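Local coordinates for HIGH affinity ribose transport protein RBSD (Bacillus subtilis, PDB 1OGD) that binds D-ribose and, as a cytoplasmic D-ribose pyranase, probably interconverts its beta-pyranose and beta-furanose forms at the start of ribose degradation, at the interface of chains A and B. Residues are numbered along the deposited sequence; one frame, centred on the assembly and turned at random. Chains: chain A/B, HIGH affinity ribose transport protein RBSD.

Contact 1: the interface of chains A and B. Residues chain A 1, 7; chain B 29, 43, 45-46, 113, 115, 117.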
ATOM      1  N   MET A   1     -13.485  -5.413  26.900  1.00 32.17           N
ATOM      2  CA  MET A   1     -12.013  -5.291  27.106  1.00 32.27           C
ATOM      3  C   MET A   1     -11.358  -6.647  27.329  1.00 32.32           C
ATOM      4  O   MET A   1     -12.001  -7.604  27.759  1.00 32.79           O
ATOM      5  CB  MET A   1     -11.709  -4.394  28.312  1.00 33.70           C
ATOM      6  CG  MET A   1     -11.990  -2.916  28.107  1.00 34.52           C
ATOM      7  SD  MET A   1     -11.575  -1.927  29.579  1.00 39.32           S
ATOM      8  CE  MET A   1      -9.773  -1.979  29.536  1.00 34.46           C
ATOM      9  N   LEU A   7      -1.432  -4.845  29.321  1.00 24.03           N
ATOM     10  CA  LEU A   7      -2.411  -3.800  29.026  1.00 24.09           C
ATOM     11  C   LEU A   7      -2.205  -3.057  27.702  1.00 24.38           C
ATOM     12  O   LEU A   7      -3.173  -2.703  27.030  1.00 24.34           O
ATOM     13  CB  LEU A   7      -2.429  -2.771  30.161  1.00 23.47           C
ATOM     14  CG  LEU A   7      -3.428  -1.618  30.043  1.00 23.57           C
ATOM     15  CD1 LEU A   7      -4.846  -2.162  30.107  1.00 24.42           C
ATOM     16  CD2 LEU A   7      -3.194  -0.615  31.169  1.00 26.98           C
TER
ATOM     17  N   ALA B  29      -8.172   3.769  29.936  1.00 23.35           N
ATOM     18  CA  ALA B  29      -8.000   2.464  29.323  1.00 21.86           C
ATOM     19  C   ALA B  29      -9.230   1.831  28.672  1.00 22.34           C
ATOM     20  O   ALA B  29      -9.107   0.833  27.964  1.00 23.98           O
ATOM     21  CB  ALA B  29      -7.416   1.504  30.348  1.00 22.20           C
ATOM     22  N   SER B  43      -0.079   3.064  27.627  1.00 26.98           N
ATOM     23  CA  SER B  43      -0.277   2.253  28.824  1.00 28.52           C
ATOM     24  C   SER B  43       0.776   1.169  29.020  1.00 28.96           C
ATOM     25  O   SER B  43       1.287   0.598  28.060  1.00 27.79           O
ATOM     26  CB  SER B  43      -1.674   1.613  28.806  1.00 26.52           C
ATOM     27  OG  SER B  43      -1.760   0.595  27.823  1.00 28.01           O
ATOM     28  N   LYS B  45       0.597  -0.598  32.473  1.00 32.84           N
ATOM     29  CA  LYS B  45      -0.173  -1.392  33.416  1.00 32.91           C
ATOM     30  C   LYS B  45      -1.199  -0.455  34.040  1.00 31.90           C
ATOM     31  O   LYS B  45      -1.089   0.758  33.908  1.00 33.51           O
ATOM     32  CB  LYS B  45       0.739  -1.994  34.489  1.00 35.04           C
ATOM     33  CG  LYS B  45       1.447  -0.994  35.370  1.00 37.83           C
ATOM     34  CD  LYS B  45       2.230  -1.734  36.445  1.00 42.54           C
ATOM     35  CE  LYS B  45       2.733  -0.794  37.523  1.00 45.29           C
ATOM     36  NZ  LYS B  45       3.434  -1.543  38.608  1.00 47.70           N
ATOM     37  N   PRO B  46      -2.222  -1.003  34.712  1.00 31.49           N
ATOM     38  CA  PRO B  46      -3.241  -0.145  35.330  1.00 31.34           C
ATOM     39  C   PRO B  46      -2.636   0.994  36.153  1.00 32.25           C
ATOM     40  O   PRO B  46      -1.822   0.763  37.049  1.00 32.65           O
ATOM     41  CB  PRO B  46      -4.041  -1.125  36.180  1.00 30.22           C
ATOM     42  CG  PRO B  46      -3.969  -2.383  35.370  1.00 32.12           C
ATOM     43  CD  PRO B  46      -2.509  -2.425  34.964  1.00 30.24           C
ATOM     44  N   ARG B 113      -3.977   6.748  24.490  1.00 22.39           N
ATOM     45  CA  ARG B 113      -4.489   5.857  25.514  1.00 21.40           C
ATOM     46  C   ARG B 113      -3.557   5.808  26.718  1.00 20.30           C
ATOM     47  O   ARG B 113      -2.382   5.487  26.580  1.00 20.43           O
ATOM     48  CB  ARG B 113      -4.664   4.451  24.936  1.00 19.80           C
ATOM     49  CG  ARG B 113      -5.521   3.534  25.787  1.00 19.37           C
ATOM     50  CD  ARG B 113      -5.489   2.112  25.259  1.00 19.81           C
ATOM     51  NE  ARG B 113      -6.316   1.221  26.068  1.00 21.27           N
ATOM     52  CZ  ARG B 113      -5.929   0.025  26.503  1.00 21.05           C
ATOM     53  NH1 ARG B 113      -4.719  -0.440  26.211  1.00 19.94           N
ATOM     54  NH2 ARG B 113      -6.754  -0.702  27.244  1.00 23.84           N
ATOM     55  N   GLY B 115      -2.991   4.606  31.022  1.00 28.23           N
ATOM     56  CA  GLY B 115      -3.255   3.418  31.809  1.00 27.53           C
ATOM     57  C   GLY B 115      -4.298   3.685  32.886  1.00 28.69           C
ATOM     58  O   GLY B 115      -4.496   2.862  33.782  1.00 27.86           O
ATOM     59  N   PHE B 117      -7.428   3.811  35.105  1.00 31.27           N
ATOM     60  CA  PHE B 117      -8.525   2.888  35.387  1.00 32.66           C
ATOM     61  C   PHE B 117      -9.649   3.489  36.227  1.00 33.48           C
ATOM     62  O   PHE B 117     -10.187   2.827  37.113  1.00 34.08           O
ATOM     63  CB  PHE B 117      -8.000   1.636  36.088  1.00 32.51           C
ATOM     64  CG  PHE B 117      -7.741   0.480  35.166  1.00 35.31           C
ATOM     65  CD1 PHE B 117      -6.952   0.634  34.031  1.00 35.58           C
ATOM     66  CD2 PHE B 117      -8.278  -0.776  35.445  1.00 34.80           C
ATOM     67  CE1 PHE B 117      -6.700  -0.448  33.187  1.00 36.02           C
ATOM     68  CE2 PHE B 117      -8.032  -1.861  34.609  1.00 36.60           C
ATOM     69  CZ  PHE B 117      -7.241  -1.697  33.476  1.00 36.73           C
TER

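Contact 2: the interface of chains A and B. Residues chain A 41-43, 113; chain B 7-8, 42.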
ATOM      1  N   ASP A  41       7.070   3.410  21.061  1.00 21.50           N
ATOM      2  CA  ASP A  41       7.555   4.407  22.006  1.00 24.09           C
ATOM      3  C   ASP A  41       6.568   4.664  23.147  1.00 25.55           C
ATOM      4  O   ASP A  41       5.488   5.214  22.935  1.00 25.26           O
ATOM      5  CB  ASP A  41       7.848   5.696  21.234  1.00 22.32           C
ATOM      6  CG  ASP A  41       8.666   6.693  22.028  1.00 25.75           C
ATOM      7  OD1 ASP A  41       9.102   7.691  21.414  1.00 22.77           O
ATOM      8  OD2 ASP A  41       8.869   6.493  23.249  1.00 23.68           O
ATOM      9  N   LEU A  42       6.954   4.264  24.357  1.00 26.14           N
ATOM     10  CA  LEU A  42       6.110   4.431  25.535  1.00 26.07           C
ATOM     11  C   LEU A  42       6.498   5.646  26.359  1.00 27.69           C
ATOM     12  O   LEU A  42       5.800   5.998  27.312  1.00 26.24           O
ATOM     13  CB  LEU A  42       6.196   3.187  26.434  1.00 28.24           C
ATOM     14  CG  LEU A  42       5.807   1.829  25.836  1.00 28.57           C
ATOM     15  CD1 LEU A  42       6.128   0.720  26.834  1.00 29.62           C
ATOM     16  CD2 LEU A  42       4.325   1.829  25.479  1.00 27.83           C
ATOM     17  N   SER A  43       7.604   6.288  25.995  1.00 26.83           N
ATOM     18  CA  SER A  43       8.084   7.444  26.738  1.00 28.12           C
ATOM     19  C   SER A  43       7.077   8.580  26.828  1.00 29.26           C
ATOM     20  O   SER A  43       6.298   8.827  25.902  1.00 28.02           O
ATOM     21  CB  SER A  43       9.393   7.970  26.130  1.00 27.40           C
ATOM     22  OG  SER A  43       9.172   8.568  24.864  1.00 31.26           O
ATOM     23  N   ARG A 113      10.786   1.684  23.330  1.00 24.16           N
ATOM     24  CA  ARG A 113      11.501   2.842  23.833  1.00 24.87           C
ATOM     25  C   ARG A 113      10.888   3.347  25.134  1.00 24.85           C
ATOM     26  O   ARG A 113       9.704   3.668  25.184  1.00 23.67           O
ATOM     27  CB  ARG A 113      11.485   3.959  22.780  1.00 23.80           C
ATOM     28  CG  ARG A 113      12.313   5.179  23.148  1.00 22.99           C
ATOM     29  CD  ARG A 113      12.333   6.182  21.999  1.00 23.22           C
ATOM     30  NE  ARG A 113      13.209   7.316  22.266  1.00 20.17           N
ATOM     31  CZ  ARG A 113      12.799   8.577  22.366  1.00 19.36           C
ATOM     32  NH1 ARG A 113      11.517   8.886  22.224  1.00 22.33           N
ATOM     33  NH2 ARG A 113      13.678   9.539  22.605  1.00 20.93           N
TER
ATOM     34  N   LEU B   7       8.997  14.362  24.492  1.00 22.54           N
ATOM     35  CA  LEU B   7       9.893  13.224  24.350  1.00 22.46           C
ATOM     36  C   LEU B   7       9.391  12.077  23.471  1.00 23.02           C
ATOM     37  O   LEU B   7      10.179  11.450  22.761  1.00 21.34           O
ATOM     38  CB  LEU B   7      10.233  12.656  25.730  1.00 23.22           C
ATOM     39  CG  LEU B   7      11.194  11.465  25.756  1.00 24.35           C
ATOM     40  CD1 LEU B   7      12.526  11.866  25.148  1.00 25.61           C
ATOM     41  CD2 LEU B   7      11.387  10.999  27.198  1.00 27.04           C
ATOM     42  N   ASN B   8       8.097  11.789  23.537  1.00 21.86           N
ATOM     43  CA  ASN B   8       7.535  10.686  22.762  1.00 23.49           C
ATOM     44  C   ASN B   8       7.541  10.968  21.262  1.00 21.87           C
ATOM     45  O   ASN B   8       6.984  11.963  20.809  1.00 21.32           O
ATOM     46  CB  ASN B   8       6.113  10.381  23.234  1.00 21.34           C
ATOM     47  CG  ASN B   8       5.544   9.132  22.585  1.00 21.47           C
ATOM     48  OD1 ASN B   8       5.041   9.176  21.460  1.00 23.20           O
ATOM     49  ND2 ASN B   8       5.642   8.008  23.282  1.00 18.97           N
ATOM     50  N   LEU B  42      -0.027   4.470  25.300  1.00 24.37           N
ATOM     51  CA  LEU B  42       1.099   4.659  26.208  1.00 25.14           C
ATOM     52  C   LEU B  42       1.008   3.815  27.476  1.00 27.92           C
ATOM     53  O   LEU B  42       1.920   3.847  28.303  1.00 27.82           O
ATOM     54  CB  LEU B  42       1.197   6.125  26.628  1.00 26.09           C
ATOM     55  CG  LEU B  42       1.352   7.199  25.552  1.00 26.20           C
ATOM     56  CD1 LEU B  42       1.352   8.580  26.212  1.00 25.01           C
ATOM     57  CD2 LEU B  42       2.645   6.963  24.780  1.00 25.21           C
TER
HETATM   58  O   HOH W   1       4.153   5.087  29.378  1.00 35.58           O

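Contact 1: the interface of chains A and B
A:Leu7 seats its side chain on chain B at a two-fold interface between identical subunits. The enzyme is a decamer built from two pentamers, and this two-fold contact most likely joins one pentamer to the other. A:Leu7 lies just ahead of helix 9-17. Its CG points away from the backbone N (chi1 -178°), and chi2 of 65° then directs the two methyl groups to different partners. CD2 packs against B:Ser43, B:Lys45 and B:Gly115. A:Leu7 CD2 lies 3.6 Å from B:Ser43 CB. A:Leu7 CD2 is 3.8 Å from B:Lys45 CA. The lysine thus contributes backbone here, while its long tail runs off elsewhere. A:Leu7 CD1 approaches the edge of the B:Phe117 ring, in the ring plane, 4.0 Å from B:Phe117 CE1. CB of B:Pro46 sits over the centre of one face of that ring, so the phenyl group is packed from within its own chain.

The polar part of the contact belongs to B:Arg113, at the end of strand 110-113. Its chain is extended from CG to NE and brings the guanidinium beside the A:Leu7 backbone. B:Arg113 NH1 donates to the carbonyl O of A:Leu7 at 2.9 Å, with 155° at the hydrogen. The donor is tilted from the carbonyl plane. B:Arg113 NH2 donates to B:Ala29 O, also at 2.9 Å, and meets a lone pair there. Both acceptors lie near the guanidinium plane, so the two bonds fix the rotation of the group. A leucine in place of B:Arg113 would probably leave the carbonyls of A:Leu7 and B:Ala29 without these donors and free the B:Ala29 loop to shift. That loop matters, because its neighbours B:Asp28 and B:Gly30 line a ribose pocket. A:Met1 reaches the same spot with its bent chain, placing the CE methyl 3.3 Å from B:Ala29 O.

Contact 2: the interface of chains A and B
B:Asn8 reaches across the two-fold interface to the loop that follows strand 38-41 of chain A. Its CG stands opposite the backbone N (chi1 -173°), which sends the amide over A:Asp41 and A:Ser43. B:Asn8 CB passes alongside A:Ser43, 3.9 Å from the hydroxyl OG. B:Asn8 CG comes next, 3.4 Å from A:Ser43 O. The amide is stacked on the A:Asp41 carboxylate, the planes 22° apart, with the two side chains running in opposite directions. At the tip, ND2 donates twice. One bond runs from B:Asn8 ND2 to A:Ser43 O at 2.8 Å, in the carbonyl plane and on a lone pair. The other runs from B:Asn8 ND2 to A:Asp41 O, also at 2.8 Å, but from above that carbonyl plane. The amide thus grips two backbone carbonyls that flank A:Leu42, and the pair should hold its rotation.

A:Asp41 is itself positioned from within chain A. A:Asp41 OD1 forms a salt bridge with A:Arg113 NH1 at 2.8 Å. That same nitrogen also donates across the interface to the backbone O of B:Leu7. The shared use of NH1 links the carboxylate to the partner chain, and the arginine would probably stabilise its negative charge. A:Asp41 OD2 accepts from A:Ser43 OG at 2.6 Å and from the A:Ser43 backbone N. Both donors come from the same face of the carboxylate, and they tie the turn to the aspartate. Beside this network, B:Leu42 turns its CD2 methyl towards A:Asp41 O. A water joins the two copies of this residue, 2.8 Å from A:Leu42 O and 2.8 Å from B:Leu42 O.

Contact 1 and contact 2 lie on one two-fold interface, and the centres of their C-alpha atoms are about 15 Å apart. Both use residues 7, 43 and 113, with the chains exchanged. Contact 1 shows the apolar packing of the leucine, and contact 2 the polar turn beside it. Because the interface is two-fold, each contact has a twin; the Leu7 to Arg113 bond of one is the twin of that in the other. The two sets probably act together to join the pentamers. Contact 1 adjoins the ribose-pocket loop, although its centre is about 29 Å from B:His20, the inferred proton donor.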